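Local coordinates for protein class I phosphodiesterase PDEB1 (Leishmania major, PDB 2R8Q) that belongs to the class I phosphodiesterase family and forms an all-helical catalytic domain that carries zinc and magnesium ions and holds 3-isobutyl-1-methylxanthine in a pocket, at residues V62-L67 against C78-L83; D190-L195 against A201-A206; E127-V132 against T240-V245. All coordinates share one frame; numbering follows the deposited sequence.

Contact 1. Residues V62-L67 against C78-L83; sequences VVYNLL and CREQTL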
ATOM      1  N   VAL A  62      21.696  -0.733 -19.838  1.00 15.99           N
ATOM      2  CA  VAL A  62      22.230   0.600 -19.625  1.00 16.91           C
ATOM      3  C   VAL A  62      22.381   0.834 -18.127  1.00 16.21           C
ATOM      4  O   VAL A  62      23.447   1.227 -17.654  1.00 17.83           O
ATOM      5  CB  VAL A  62      21.294   1.679 -20.222  1.00 16.05           C
ATOM      6  CG1 VAL A  62      21.741   3.068 -19.800  1.00 18.17           C
ATOM      7  CG2 VAL A  62      21.286   1.562 -21.744  1.00 17.00           C
ATOM      8  N   VAL A  63      21.319   0.571 -17.373  1.00 17.06           N
ATOM      9  CA  VAL A  63      21.385   0.781 -15.934  1.00 17.95           C
ATOM     10  C   VAL A  63      22.316  -0.196 -15.226  1.00 18.34           C
ATOM     11  O   VAL A  63      22.999   0.191 -14.282  1.00 18.08           O
ATOM     12  CB  VAL A  63      19.981   0.729 -15.281  1.00 21.19           C
ATOM     13  CG1 VAL A  63      19.160   1.923 -15.737  1.00 25.96           C
ATOM     14  CG2 VAL A  63      19.284  -0.557 -15.630  1.00 25.27           C
ATOM     15  N   TYR A  64      22.353  -1.453 -15.661  1.00 16.77           N
ATOM     16  CA  TYR A  64      23.246  -2.405 -15.007  1.00 18.68           C
ATOM     17  C   TYR A  64      24.697  -1.984 -15.200  1.00 19.07           C
ATOM     18  O   TYR A  64      25.491  -2.009 -14.258  1.00 17.94           O
ATOM     19  CB  TYR A  64      23.052  -3.828 -15.547  1.00 18.48           C
ATOM     20  CG  TYR A  64      24.023  -4.814 -14.924  1.00 21.11           C
ATOM     21  CD1 TYR A  64      25.287  -5.027 -15.478  1.00 23.67           C
ATOM     22  CD2 TYR A  64      23.716  -5.459 -13.727  1.00 23.19           C
ATOM     23  CE1 TYR A  64      26.224  -5.850 -14.848  1.00 24.42           C
ATOM     24  CE2 TYR A  64      24.644  -6.283 -13.088  1.00 24.59           C
ATOM     25  CZ  TYR A  64      25.895  -6.471 -13.652  1.00 25.71           C
ATOM     26  OH  TYR A  64      26.826  -7.255 -13.005  1.00 27.43           O
ATOM     27  N   ASN A  65      25.039  -1.589 -16.420  1.00 19.11           N
ATOM     28  CA  ASN A  65      26.401  -1.165 -16.726  1.00 19.85           C
ATOM     29  C   ASN A  65      26.763   0.094 -15.940  1.00 20.42           C
ATOM     30  O   ASN A  65      27.808   0.161 -15.287  1.00 19.76           O
ATOM     31  CB  ASN A  65      26.537  -0.881 -18.223  1.00 22.46           C
ATOM     32  CG  ASN A  65      27.969  -0.610 -18.634  1.00 27.29           C
ATOM     33  OD1 ASN A  65      28.730  -1.536 -18.927  1.00 33.22           O
ATOM     34  ND2 ASN A  65      28.352   0.661 -18.642  1.00 26.99           N
ATOM     35  N   LEU A  66      25.885   1.090 -16.000  1.00 18.92           N
ATOM     36  CA  LEU A  66      26.126   2.349 -15.313  1.00 19.63           C
ATOM     37  C   LEU A  66      26.285   2.172 -13.807  1.00 17.87           C
ATOM     38  O   LEU A  66      27.240   2.677 -13.219  1.00 20.07           O
ATOM     39  CB  LEU A  66      24.984   3.331 -15.592  1.00 20.03           C
ATOM     40  CG  LEU A  66      25.129   4.717 -14.956  1.00 19.90           C
ATOM     41  CD1 LEU A  66      26.338   5.438 -15.541  1.00 21.73           C
ATOM     42  CD2 LEU A  66      23.863   5.524 -15.210  1.00 22.17           C
ATOM     43  N   LEU A  67      25.359   1.447 -13.188  1.00 18.31           N
ATOM     44  CA  LEU A  67      25.417   1.249 -11.746  1.00 18.85           C
ATOM     45  C   LEU A  67      26.542   0.332 -11.283  1.00 19.30           C
ATOM     46  O   LEU A  67      27.251   0.661 -10.335  1.00 19.42           O
ATOM     47  CB  LEU A  67      24.071   0.739 -11.226  1.00 19.75           C
ATOM     48  CG  LEU A  67      22.906   1.721 -11.403  1.00 21.53           C
ATOM     49  CD1 LEU A  67      21.683   1.174 -10.693  1.00 22.18           C
ATOM     50  CD2 LEU A  67      23.275   3.089 -10.838  1.00 23.78           C
ATOM     51  N   CYS A  78      26.629  -5.209  -2.534  1.00 20.33           N
ATOM     52  CA  CYS A  78      25.569  -5.694  -3.405  1.00 22.04           C
ATOM     53  C   CYS A  78      26.236  -6.549  -4.470  1.00 22.04           C
ATOM     54  O   CYS A  78      27.149  -6.095  -5.154  1.00 22.97           O
ATOM     55  CB  CYS A  78      24.826  -4.529  -4.065  1.00 21.38           C
ATOM     56  SG  CYS A  78      23.517  -5.038  -5.219  1.00 20.65           S
ATOM     57  N   ARG A  79      25.787  -7.793  -4.593  1.00 22.58           N
ATOM     58  CA  ARG A  79      26.350  -8.705  -5.575  1.00 23.56           C
ATOM     59  C   ARG A  79      25.823  -8.406  -6.972  1.00 23.61           C
ATOM     60  O   ARG A  79      24.729  -7.872  -7.129  1.00 22.40           O
ATOM     61  CB  ARG A  79      26.028 -10.142  -5.180  1.00 24.13           C
ATOM     62  CG  ARG A  79      26.659 -10.541  -3.858  1.00 27.69           C
ATOM     63  CD  ARG A  79      26.117 -11.860  -3.376  1.00 30.51           C
ATOM     64  NE  ARG A  79      24.690 -11.782  -3.082  1.00 33.78           N
ATOM     65  CZ  ARG A  79      23.969 -12.803  -2.640  1.00 34.84           C
ATOM     66  NH1 ARG A  79      24.550 -13.978  -2.444  1.00 38.00           N
ATOM     67  NH2 ARG A  79      22.676 -12.655  -2.387  1.00 34.17           N
ATOM     68  N   GLU A  80      26.621  -8.754  -7.979  1.00 23.73           N
ATOM     69  CA  GLU A  80      26.269  -8.529  -9.378  1.00 24.34           C
ATOM     70  C   GLU A  80      24.891  -9.048  -9.763  1.00 22.39           C
ATOM     71  O   GLU A  80      24.082  -8.314 -10.332  1.00 20.36           O
ATOM     72  CB  GLU A  80      27.317  -9.178 -10.289  1.00 26.77           C
ATOM     73  CG  GLU A  80      28.674  -8.502 -10.247  1.00 33.40           C
ATOM     74  CD  GLU A  80      29.733  -9.268 -11.014  1.00 37.69           C
ATOM     75  OE1 GLU A  80      30.077 -10.393 -10.593  1.00 40.68           O
ATOM     76  OE2 GLU A  80      30.222  -8.746 -12.040  1.00 40.94           O
ATOM     77  N   GLN A  81      24.624 -10.315  -9.462  1.00 21.62           N
ATOM     78  CA  GLN A  81      23.340 -10.909  -9.803  1.00 21.09           C
ATOM     79  C   GLN A  81      22.193 -10.273  -9.024  1.00 19.59           C
ATOM     80  O   GLN A  81      21.070 -10.205  -9.515  1.00 18.97           O
ATOM     81  CB  GLN A  81      23.368 -12.422  -9.561  1.00 22.78           C
ATOM     82  CG  GLN A  81      22.093 -13.136  -9.996  1.00 24.34           C
ATOM     83  CD  GLN A  81      22.240 -14.645  -9.992  1.00 27.10           C
ATOM     84  OE1 GLN A  81      23.088 -15.193 -10.690  1.00 31.24           O
ATOM     85  NE2 GLN A  81      21.416 -15.321  -9.202  1.00 29.42           N
ATOM     86  N   THR A  82      22.472  -9.806  -7.812  1.00 18.69           N
ATOM     87  CA  THR A  82      21.428  -9.169  -7.018  1.00 17.38           C
ATOM     88  C   THR A  82      21.001  -7.882  -7.714  1.00 17.54           C
ATOM     89  O   THR A  82      19.808  -7.604  -7.836  1.00 17.43           O
ATOM     90  CB  THR A  82      21.922  -8.830  -5.605  1.00 18.13           C
ATOM     91  OG1 THR A  82      22.426 -10.018  -4.978  1.00 18.40           O
ATOM     92  CG2 THR A  82      20.781  -8.273  -4.768  1.00 17.95           C
ATOM     93  N   LEU A  83      21.980  -7.100  -8.163  1.00 16.07           N
ATOM     94  CA  LEU A  83      21.694  -5.848  -8.861  1.00 17.05           C
ATOM     95  C   LEU A  83      20.882  -6.100 -10.131  1.00 17.10           C
ATOM     96  O   LEU A  83      19.894  -5.410 -10.390  1.00 16.67           O
ATOM     97  CB  LEU A  83      22.992  -5.126  -9.226  1.00 17.90           C
ATOM     98  CG  LEU A  83      22.847  -3.849 -10.061  1.00 17.90           C
ATOM     99  CD1 LEU A  83      22.022  -2.822  -9.290  1.00 19.35           C
ATOM    100  CD2 LEU A  83      24.215  -3.289 -10.390  1.00 19.35           C
TER
HETATM  101  O   HOH W   1      29.474  -7.091 -14.032  1.00 41.99           O
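Tyr64 and Leu83 mark the closest backbone approach, their CA atoms 7.2 Å apart, where the C-terminal part of helix 55-68 faces the first turn of helix 80-92. Arg79 is the N-cap residue of the second helix. Tyr64 spans the gap. With CG anti to the backbone N (chi1 177°), its ring reaches across to the start of the other helix, and ring atom CE2 lies 3.5 Å from Glu80 O, which sits at the ring edge, in plane. The phenol oxygen goes further and rests against the aliphatic part of Glu80, with Tyr64 OH 3.4 Å from Glu80 CB. A water closes the polar end: it lies 2.8 Å from Tyr64 OH and donates to Glu80 OE2 over 2.7 Å, so hydroxyl and carboxylate are joined through solvent. Deeper in, Leu83 sends one methyl between two residues of the first helix. Leu83 CD2 meets Tyr64 CD2 at 4.0 Å, oblique to the ring, and Leu67 CB at 4.1 Å. The contact thus passes from exposed Glu80, with its bridging water, to buried apolar packing around Leu83. This is a helix-helix packing of the N-terminal part of the chain: Leu67 continues onto Leu134 and Leu138 of helix 127-139 and Cys109 of helix 102-118, while Tyr64 also leans on Leu84 and Ile87 further along helix 80-92.

Contact 2. Residues D190-L195 against A201-A206; sequences DVFEGL and AYAYRA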
ATOM      1  N   ASP A 190      17.556  -7.973  -3.234  1.00 17.29           N
ATOM      2  CA  ASP A 190      17.791  -6.975  -2.197  1.00 17.92           C
ATOM      3  C   ASP A 190      19.135  -6.265  -2.353  1.00 18.23           C
ATOM      4  O   ASP A 190      20.163  -6.741  -1.865  1.00 19.35           O
ATOM      5  CB  ASP A 190      17.676  -7.640  -0.819  1.00 18.18           C
ATOM      6  CG  ASP A 190      17.948  -6.680   0.320  1.00 19.87           C
ATOM      7  OD1 ASP A 190      17.864  -5.452   0.108  1.00 20.23           O
ATOM      8  OD2 ASP A 190      18.238  -7.157   1.439  1.00 23.60           O
ATOM      9  N   VAL A 191      19.122  -5.117  -3.030  1.00 17.41           N
ATOM     10  CA  VAL A 191      20.344  -4.357  -3.260  1.00 16.34           C
ATOM     11  C   VAL A 191      20.888  -3.661  -2.011  1.00 16.58           C
ATOM     12  O   VAL A 191      21.893  -2.958  -2.076  1.00 16.50           O
ATOM     13  CB  VAL A 191      20.164  -3.323  -4.399  1.00 16.40           C
ATOM     14  CG1 VAL A 191      19.884  -4.051  -5.709  1.00 16.74           C
ATOM     15  CG2 VAL A 191      19.029  -2.363  -4.072  1.00 17.98           C
ATOM     16  N   PHE A 192      20.214  -3.865  -0.882  1.00 17.15           N
ATOM     17  CA  PHE A 192      20.652  -3.304   0.396  1.00 16.94           C
ATOM     18  C   PHE A 192      21.180  -4.465   1.248  1.00 19.44           C
ATOM     19  O   PHE A 192      21.440  -4.309   2.445  1.00 18.78           O
ATOM     20  CB  PHE A 192      19.479  -2.641   1.131  1.00 18.47           C
ATOM     21  CG  PHE A 192      18.957  -1.390   0.470  1.00 17.76           C
ATOM     22  CD1 PHE A 192      17.681  -0.919   0.776  1.00 18.55           C
ATOM     23  CD2 PHE A 192      19.734  -0.674  -0.433  1.00 17.99           C
ATOM     24  CE1 PHE A 192      17.188   0.249   0.188  1.00 20.14           C
ATOM     25  CE2 PHE A 192      19.249   0.498  -1.026  1.00 18.18           C
ATOM     26  CZ  PHE A 192      17.972   0.955  -0.711  1.00 18.41           C
ATOM     27  N   GLU A 193      21.344  -5.624   0.613  1.00 19.49           N
ATOM     28  CA  GLU A 193      21.800  -6.836   1.296  1.00 19.80           C
ATOM     29  C   GLU A 193      23.132  -6.712   2.033  1.00 20.47           C
ATOM     30  O   GLU A 193      23.360  -7.413   3.018  1.00 20.90           O
ATOM     31  CB  GLU A 193      21.884  -8.002   0.297  1.00 18.92           C
ATOM     32  CG  GLU A 193      23.061  -7.924  -0.675  1.00 19.60           C
ATOM     33  CD  GLU A 193      23.074  -9.066  -1.678  1.00 21.07           C
ATOM     34  OE1 GLU A 193      22.511 -10.135  -1.365  1.00 22.87           O
ATOM     35  OE2 GLU A 193      23.657  -8.894  -2.772  1.00 19.78           O
ATOM     36  N   GLY A 194      24.006  -5.828   1.562  1.00 19.29           N
ATOM     37  CA  GLY A 194      25.304  -5.671   2.196  1.00 21.52           C
ATOM     38  C   GLY A 194      25.378  -4.605   3.271  1.00 20.78           C
ATOM     39  O   GLY A 194      26.427  -4.402   3.879  1.00 22.98           O
ATOM     40  N   LEU A 195      24.267  -3.923   3.517  1.00 20.60           N
ATOM     41  CA  LEU A 195      24.251  -2.871   4.521  1.00 21.06           C
ATOM     42  C   LEU A 195      23.996  -3.387   5.931  1.00 21.50           C
ATOM     43  O   LEU A 195      23.330  -4.405   6.129  1.00 22.11           O
ATOM     44  CB  LEU A 195      23.188  -1.833   4.168  1.00 20.11           C
ATOM     45  CG  LEU A 195      23.336  -1.157   2.806  1.00 19.91           C
ATOM     46  CD1 LEU A 195      22.185  -0.180   2.614  1.00 19.37           C
ATOM     47  CD2 LEU A 195      24.684  -0.442   2.719  1.00 21.06           C
ATOM     48  N   ALA A 201      18.044   0.680   7.587  1.00 16.33           N
ATOM     49  CA  ALA A 201      16.926   1.520   8.004  1.00 16.32           C
ATOM     50  C   ALA A 201      17.101   2.925   7.435  1.00 16.69           C
ATOM     51  O   ALA A 201      16.135   3.560   7.005  1.00 17.48           O
ATOM     52  CB  ALA A 201      16.851   1.574   9.524  1.00 18.00           C
ATOM     53  N   TYR A 202      18.341   3.405   7.442  1.00 16.68           N
ATOM     54  CA  TYR A 202      18.657   4.731   6.920  1.00 16.29           C
ATOM     55  C   TYR A 202      18.340   4.778   5.425  1.00 16.27           C
ATOM     56  O   TYR A 202      17.733   5.732   4.928  1.00 15.88           O
ATOM     57  CB  TYR A 202      20.143   5.034   7.137  1.00 17.28           C
ATOM     58  CG  TYR A 202      20.547   6.452   6.803  1.00 18.33           C
ATOM     59  CD1 TYR A 202      20.386   7.482   7.732  1.00 19.77           C
ATOM     60  CD2 TYR A 202      21.090   6.768   5.557  1.00 18.03           C
ATOM     61  CE1 TYR A 202      20.760   8.789   7.427  1.00 19.91           C
ATOM     62  CE2 TYR A 202      21.465   8.069   5.242  1.00 19.86           C
ATOM     63  CZ  TYR A 202      21.297   9.075   6.182  1.00 20.18           C
ATOM     64  OH  TYR A 202      21.672  10.364   5.878  1.00 20.51           O
ATOM     65  N   ALA A 203      18.756   3.732   4.720  1.00 15.07           N
ATOM     66  CA  ALA A 203      18.533   3.630   3.281  1.00 15.15           C
ATOM     67  C   ALA A 203      17.049   3.621   2.925  1.00 15.22           C
ATOM     68  O   ALA A 203      16.629   4.303   1.990  1.00 14.72           O
ATOM     69  CB  ALA A 203      19.212   2.379   2.739  1.00 17.38           C
ATOM     70  N   TYR A 204      16.253   2.845   3.658  1.00 15.42           N
ATOM     71  CA  TYR A 204      14.823   2.791   3.378  1.00 15.65           C
ATOM     72  C   TYR A 204      14.150   4.140   3.595  1.00 15.71           C
ATOM     73  O   TYR A 204      13.298   4.548   2.805  1.00 15.72           O
ATOM     74  CB  TYR A 204      14.128   1.730   4.239  1.00 16.82           C
ATOM     75  CG  TYR A 204      14.119   0.352   3.621  1.00 16.93           C
ATOM     76  CD1 TYR A 204      15.012  -0.632   4.043  1.00 18.30           C
ATOM     77  CD2 TYR A 204      13.209   0.027   2.611  1.00 17.81           C
ATOM     78  CE1 TYR A 204      14.998  -1.907   3.479  1.00 19.05           C
ATOM     79  CE2 TYR A 204      13.187  -1.244   2.039  1.00 18.41           C
ATOM     80  CZ  TYR A 204      14.084  -2.206   2.480  1.00 19.45           C
ATOM     81  OH  TYR A 204      14.051  -3.471   1.941  1.00 21.06           O
ATOM     82  N   ARG A 205      14.521   4.839   4.663  1.00 14.94           N
ATOM     83  CA  ARG A 205      13.906   6.131   4.909  1.00 15.10           C
ATOM     84  C   ARG A 205      14.280   7.121   3.811  1.00 14.93           C
ATOM     85  O   ARG A 205      13.455   7.922   3.386  1.00 15.04           O
ATOM     86  CB  ARG A 205      14.310   6.674   6.284  1.00 15.91           C
ATOM     87  CG  ARG A 205      13.611   7.984   6.636  1.00 18.40           C
ATOM     88  CD  ARG A 205      12.114   7.886   6.374  1.00 23.68           C
ATOM     89  NE  ARG A 205      11.413   9.149   6.584  1.00 28.24           N
ATOM     90  CZ  ARG A 205      10.945   9.561   7.756  1.00 31.24           C
ATOM     91  NH1 ARG A 205      11.097   8.806   8.838  1.00 32.80           N
ATOM     92  NH2 ARG A 205      10.320  10.727   7.845  1.00 32.87           N
ATOM     93  N   ALA A 206      15.519   7.056   3.341  1.00 15.57           N
ATOM     94  CA  ALA A 206      15.961   7.955   2.280  1.00 15.64           C
ATOM     95  C   ALA A 206      15.224   7.655   0.975  1.00 15.10           C
ATOM     96  O   ALA A 206      14.763   8.568   0.287  1.00 15.83           O
ATOM     97  CB  ALA A 206      17.470   7.827   2.079  1.00 15.70           C
TER
HETATM   98  O   HOH W   2      16.450  -4.497   2.094  1.00 27.09           O
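Phe192 and Ala203 bring the backbones nearest, CA to CA 7.8 Å, where a loop of two type I beta turns, Asp190 to Glu193 and Phe192 to Leu195, folds back against helix 197-212. An Asx turn at Asp190 opens this loop, which links two helices of the all-helical phosphodiesterase fold. Phe192 does most of the work, as its ring is held on two sides. Ala203 CB stands over the centre of one face, 3.9 Å from the ring centroid and 13° off the normal, a CH-pi contact. At the ring's edge Phe192 CD1 points to the face of Tyr204, offset toward its rim, making a T-shaped pair with planes at 84° and centroids 5.4 Å apart. Phe192 CG lies beside its own backbone N and anti to the carbonyl carbon (chi1 -68°), which directs the ring at the helix. Leu195 supplies a second apolar neighbour for the same alanine methyl: Leu195 CD1 is 3.9 Å from Ala203 CB. Leu184 of helix 171-184 touches both Phe192 and Tyr204, and Tyr204 also packs on Pro158 of the second subunit, so this layer reaches the dimer interface. In the Asx turn, Phe192 N donates to Asp190 OD1 over 3.0 Å from well above the carboxylate plane. That same Asp190 OD1 accepts from a water at 2.6 Å, and the water also lies 2.6 Å from Tyr204 OH.

Contact 3. Residues E127-V132 against T240-V245; sequences ELECYV and THRRLV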
ATOM      1  N   GLU A 127      28.654   8.584   0.005  1.00 18.55           N
ATOM      2  CA  GLU A 127      28.605   7.593  -1.065  1.00 17.82           C
ATOM      3  C   GLU A 127      27.358   6.725  -0.923  1.00 16.71           C
ATOM      4  O   GLU A 127      26.752   6.333  -1.918  1.00 17.50           O
ATOM      5  CB  GLU A 127      29.864   6.721  -1.051  1.00 20.72           C
ATOM      6  CG  GLU A 127      31.137   7.494  -1.340  1.00 25.11           C
ATOM      7  CD  GLU A 127      32.349   6.596  -1.494  1.00 27.96           C
ATOM      8  OE1 GLU A 127      32.563   5.730  -0.621  1.00 30.65           O
ATOM      9  OE2 GLU A 127      33.091   6.762  -2.487  1.00 31.21           O
ATOM     10  N   LEU A 128      26.968   6.434   0.313  1.00 16.47           N
ATOM     11  CA  LEU A 128      25.775   5.630   0.547  1.00 16.33           C
ATOM     12  C   LEU A 128      24.542   6.345  -0.001  1.00 16.53           C
ATOM     13  O   LEU A 128      23.676   5.722  -0.615  1.00 16.59           O
ATOM     14  CB  LEU A 128      25.589   5.358   2.046  1.00 17.21           C
ATOM     15  CG  LEU A 128      24.305   4.608   2.420  1.00 19.02           C
ATOM     16  CD1 LEU A 128      24.258   3.267   1.703  1.00 20.42           C
ATOM     17  CD2 LEU A 128      24.243   4.404   3.927  1.00 20.44           C
ATOM     18  N   GLU A 129      24.467   7.654   0.220  1.00 15.28           N
ATOM     19  CA  GLU A 129      23.329   8.434  -0.258  1.00 14.95           C
ATOM     20  C   GLU A 129      23.297   8.493  -1.781  1.00 15.11           C
ATOM     21  O   GLU A 129      22.224   8.487  -2.387  1.00 15.36           O
ATOM     22  CB  GLU A 129      23.364   9.830   0.370  1.00 14.97           C
ATOM     23  CG  GLU A 129      23.164   9.745   1.879  1.00 17.12           C
ATOM     24  CD  GLU A 129      23.439  11.032   2.625  1.00 18.02           C
ATOM     25  OE1 GLU A 129      24.251  11.858   2.154  1.00 17.51           O
ATOM     26  OE2 GLU A 129      22.855  11.198   3.717  1.00 18.13           O
ATOM     27  N   CYS A 130      24.469   8.530  -2.409  1.00 15.40           N
ATOM     28  CA  CYS A 130      24.525   8.548  -3.869  1.00 15.63           C
ATOM     29  C   CYS A 130      23.979   7.222  -4.396  1.00 14.95           C
ATOM     30  O   CYS A 130      23.210   7.193  -5.360  1.00 15.18           O
ATOM     31  CB  CYS A 130      25.962   8.741  -4.355  1.00 15.35           C
ATOM     32  SG  CYS A 130      26.595  10.412  -4.109  1.00 18.14           S
ATOM     33  N   TYR A 131      24.384   6.130  -3.753  1.00 14.61           N
ATOM     34  CA  TYR A 131      23.949   4.789  -4.130  1.00 14.84           C
ATOM     35  C   TYR A 131      22.437   4.662  -3.986  1.00 14.06           C
ATOM     36  O   TYR A 131      21.746   4.238  -4.913  1.00 15.49           O
ATOM     37  CB  TYR A 131      24.658   3.753  -3.248  1.00 15.18           C
ATOM     38  CG  TYR A 131      24.249   2.318  -3.488  1.00 15.28           C
ATOM     39  CD1 TYR A 131      24.272   1.767  -4.771  1.00 17.12           C
ATOM     40  CD2 TYR A 131      23.850   1.505  -2.430  1.00 16.01           C
ATOM     41  CE1 TYR A 131      23.905   0.443  -4.992  1.00 16.31           C
ATOM     42  CE2 TYR A 131      23.481   0.177  -2.641  1.00 15.92           C
ATOM     43  CZ  TYR A 131      23.511  -0.344  -3.925  1.00 17.27           C
ATOM     44  OH  TYR A 131      23.126  -1.646  -4.143  1.00 17.76           O
ATOM     45  N   VAL A 132      21.921   5.041  -2.821  1.00 14.13           N
ATOM     46  CA  VAL A 132      20.487   4.967  -2.578  1.00 14.70           C
ATOM     47  C   VAL A 132      19.702   5.835  -3.562  1.00 14.30           C
ATOM     48  O   VAL A 132      18.644   5.435  -4.042  1.00 14.04           O
ATOM     49  CB  VAL A 132      20.155   5.383  -1.129  1.00 15.15           C
ATOM     50  CG1 VAL A 132      18.643   5.430  -0.927  1.00 15.48           C
ATOM     51  CG2 VAL A 132      20.796   4.394  -0.156  1.00 16.93           C
ATOM     52  N   THR A 240      19.782  16.079   7.668  1.00 16.06           N
ATOM     53  CA  THR A 240      18.547  16.586   7.078  1.00 14.53           C
ATOM     54  C   THR A 240      18.833  17.453   5.863  1.00 15.24           C
ATOM     55  O   THR A 240      18.041  17.494   4.928  1.00 15.96           O
ATOM     56  CB  THR A 240      17.715  17.407   8.084  1.00 16.31           C
ATOM     57  OG1 THR A 240      18.388  18.640   8.376  1.00 19.60           O
ATOM     58  CG2 THR A 240      17.503  16.607   9.364  1.00 15.46           C
ATOM     59  N   HIS A 241      19.961  18.154   5.879  1.00 15.52           N
ATOM     60  CA  HIS A 241      20.331  18.981   4.742  1.00 16.74           C
ATOM     61  C   HIS A 241      20.608  18.084   3.544  1.00 15.59           C
ATOM     62  O   HIS A 241      20.136  18.344   2.432  1.00 15.44           O
ATOM     63  CB  HIS A 241      21.579  19.807   5.057  1.00 15.40           C
ATOM     64  CG  HIS A 241      21.304  21.022   5.885  1.00 17.82           C
ATOM     65  ND1 HIS A 241      22.228  22.031   6.053  1.00 18.23           N
ATOM     66  CD2 HIS A 241      20.202  21.401   6.576  1.00 18.58           C
ATOM     67  CE1 HIS A 241      21.708  22.979   6.811  1.00 18.92           C
ATOM     68  NE2 HIS A 241      20.478  22.622   7.141  1.00 18.49           N
ATOM     69  N   ARG A 242      21.372  17.021   3.772  1.00 15.82           N
ATOM     70  CA  ARG A 242      21.698  16.105   2.694  1.00 14.66           C
ATOM     71  C   ARG A 242      20.445  15.382   2.206  1.00 15.41           C
ATOM     72  O   ARG A 242      20.328  15.066   1.019  1.00 15.76           O
ATOM     73  CB  ARG A 242      22.773  15.106   3.143  1.00 14.77           C
ATOM     74  CG  ARG A 242      24.059  15.776   3.617  1.00 15.51           C
ATOM     75  CD  ARG A 242      25.231  14.806   3.600  1.00 15.48           C
ATOM     76  NE  ARG A 242      24.884  13.550   4.254  1.00 16.23           N
ATOM     77  CZ  ARG A 242      24.787  13.384   5.569  1.00 16.33           C
ATOM     78  NH1 ARG A 242      25.027  14.395   6.398  1.00 18.08           N
ATOM     79  NH2 ARG A 242      24.422  12.207   6.059  1.00 17.78           N
ATOM     80  N   ARG A 243      19.499  15.131   3.109  1.00 15.70           N
ATOM     81  CA  ARG A 243      18.266  14.461   2.705  1.00 15.02           C
ATOM     82  C   ARG A 243      17.482  15.363   1.761  1.00 16.25           C
ATOM     83  O   ARG A 243      16.959  14.903   0.744  1.00 16.50           O
ATOM     84  CB  ARG A 243      17.396  14.114   3.919  1.00 16.03           C
ATOM     85  CG  ARG A 243      16.136  13.320   3.557  1.00 17.50           C
ATOM     86  CD  ARG A 243      16.495  12.052   2.784  1.00 21.18           C
ATOM     87  NE  ARG A 243      17.607  11.340   3.412  1.00 20.03           N
ATOM     88  CZ  ARG A 243      17.482  10.502   4.435  1.00 21.00           C
ATOM     89  NH1 ARG A 243      16.286  10.246   4.953  1.00 20.54           N
ATOM     90  NH2 ARG A 243      18.561   9.937   4.959  1.00 21.84           N
ATOM     91  N   LEU A 244      17.398  16.650   2.093  1.00 15.84           N
ATOM     92  CA  LEU A 244      16.683  17.595   1.248  1.00 15.95           C
ATOM     93  C   LEU A 244      17.390  17.709  -0.106  1.00 14.80           C
ATOM     94  O   LEU A 244      16.748  17.905  -1.138  1.00 15.45           O
ATOM     95  CB  LEU A 244      16.594  18.962   1.934  1.00 17.52           C
ATOM     96  CG  LEU A 244      15.854  20.071   1.177  1.00 19.21           C
ATOM     97  CD1 LEU A 244      14.501  19.578   0.686  1.00 19.02           C
ATOM     98  CD2 LEU A 244      15.686  21.267   2.101  1.00 18.95           C
ATOM     99  N   VAL A 245      18.714  17.578  -0.107  1.00 14.83           N
ATOM    100  CA  VAL A 245      19.461  17.628  -1.358  1.00 14.63           C
ATOM    101  C   VAL A 245      19.078  16.422  -2.217  1.00 14.34           C
ATOM    102  O   VAL A 245      18.889  16.552  -3.426  1.00 14.43           O
ATOM    103  CB  VAL A 245      20.991  17.623  -1.111  1.00 15.36           C
ATOM    104  CG1 VAL A 245      21.732  17.277  -2.407  1.00 15.36           C
ATOM    105  CG2 VAL A 245      21.437  18.993  -0.610  1.00 17.57           C
TER
HETATM  106  O   HOH W   3      20.339  12.291   4.064  1.00 19.82           O
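Glu129 and Arg242 carry this contact as a buried salt bridge between helices 127-139 and 239-254, whose backbones stand 8.4 Å apart at the CA atoms of these two residues. Arg242 grips the carboxylate side-on, with one nitrogen for each oxygen. Arg242 NE donates to Glu129 OE1 over 2.8 Å at 157°, nearly in the guanidinium plane, and is received by the syn lone pair of that oxygen. The second bond is less well aligned: Arg242 NH2 reaches Glu129 OE2 at 3.0 Å with an angle of 134°, from above the carboxylate plane and with the oxygen tilted out of the guanidinium plane. The carboxylate and guanidinium planes are 30° apart. A bend at chi3 folds the arginine chain so that its NE edge turns to the acid, while Glu129 runs out extended beyond CG, and the two side chains cross at about a right angle. In this all-helical phosphodiesterase domain the bridge joins segments with 107 residues between them, and helix 197-212 adds to it through Tyr202, whose OH forms a probable hydrogen bond with Glu129 OE2. Glu129 OE1 also accepts from Thr126 N just before its helix. Arg242 NH2 has a second acid partner in Asp239, and the paired arginine would be expected to keep Glu129 ionised. Arg243, the next most covered residue, takes part through a water that donates to Glu129 OE2 over 2.8 Å and accepts a weak bond from Arg243 NE at 3.0 Å.

Overall arrangement
All three contacts are mainly buried, but only contact 1 has an exposed residue, Glu80, among those that touch. Contacts 1 and 2 are largely apolar, each with a water between a tyrosine hydroxyl and a carboxylate, whereas contact 3 is ionic. They adjoin one another. Glu193 of contact 2 forms a salt bridge with Arg79 of contact 1 and probably a hydrogen bond with Thr82, while Tyr131 of contact 3 probably bonds to Val191 O and packs on Cys78. Helix 127-139 connects the set: it bears one side of contact 3 and touches residues of both others. Contact 2 alone extends to the second subunit.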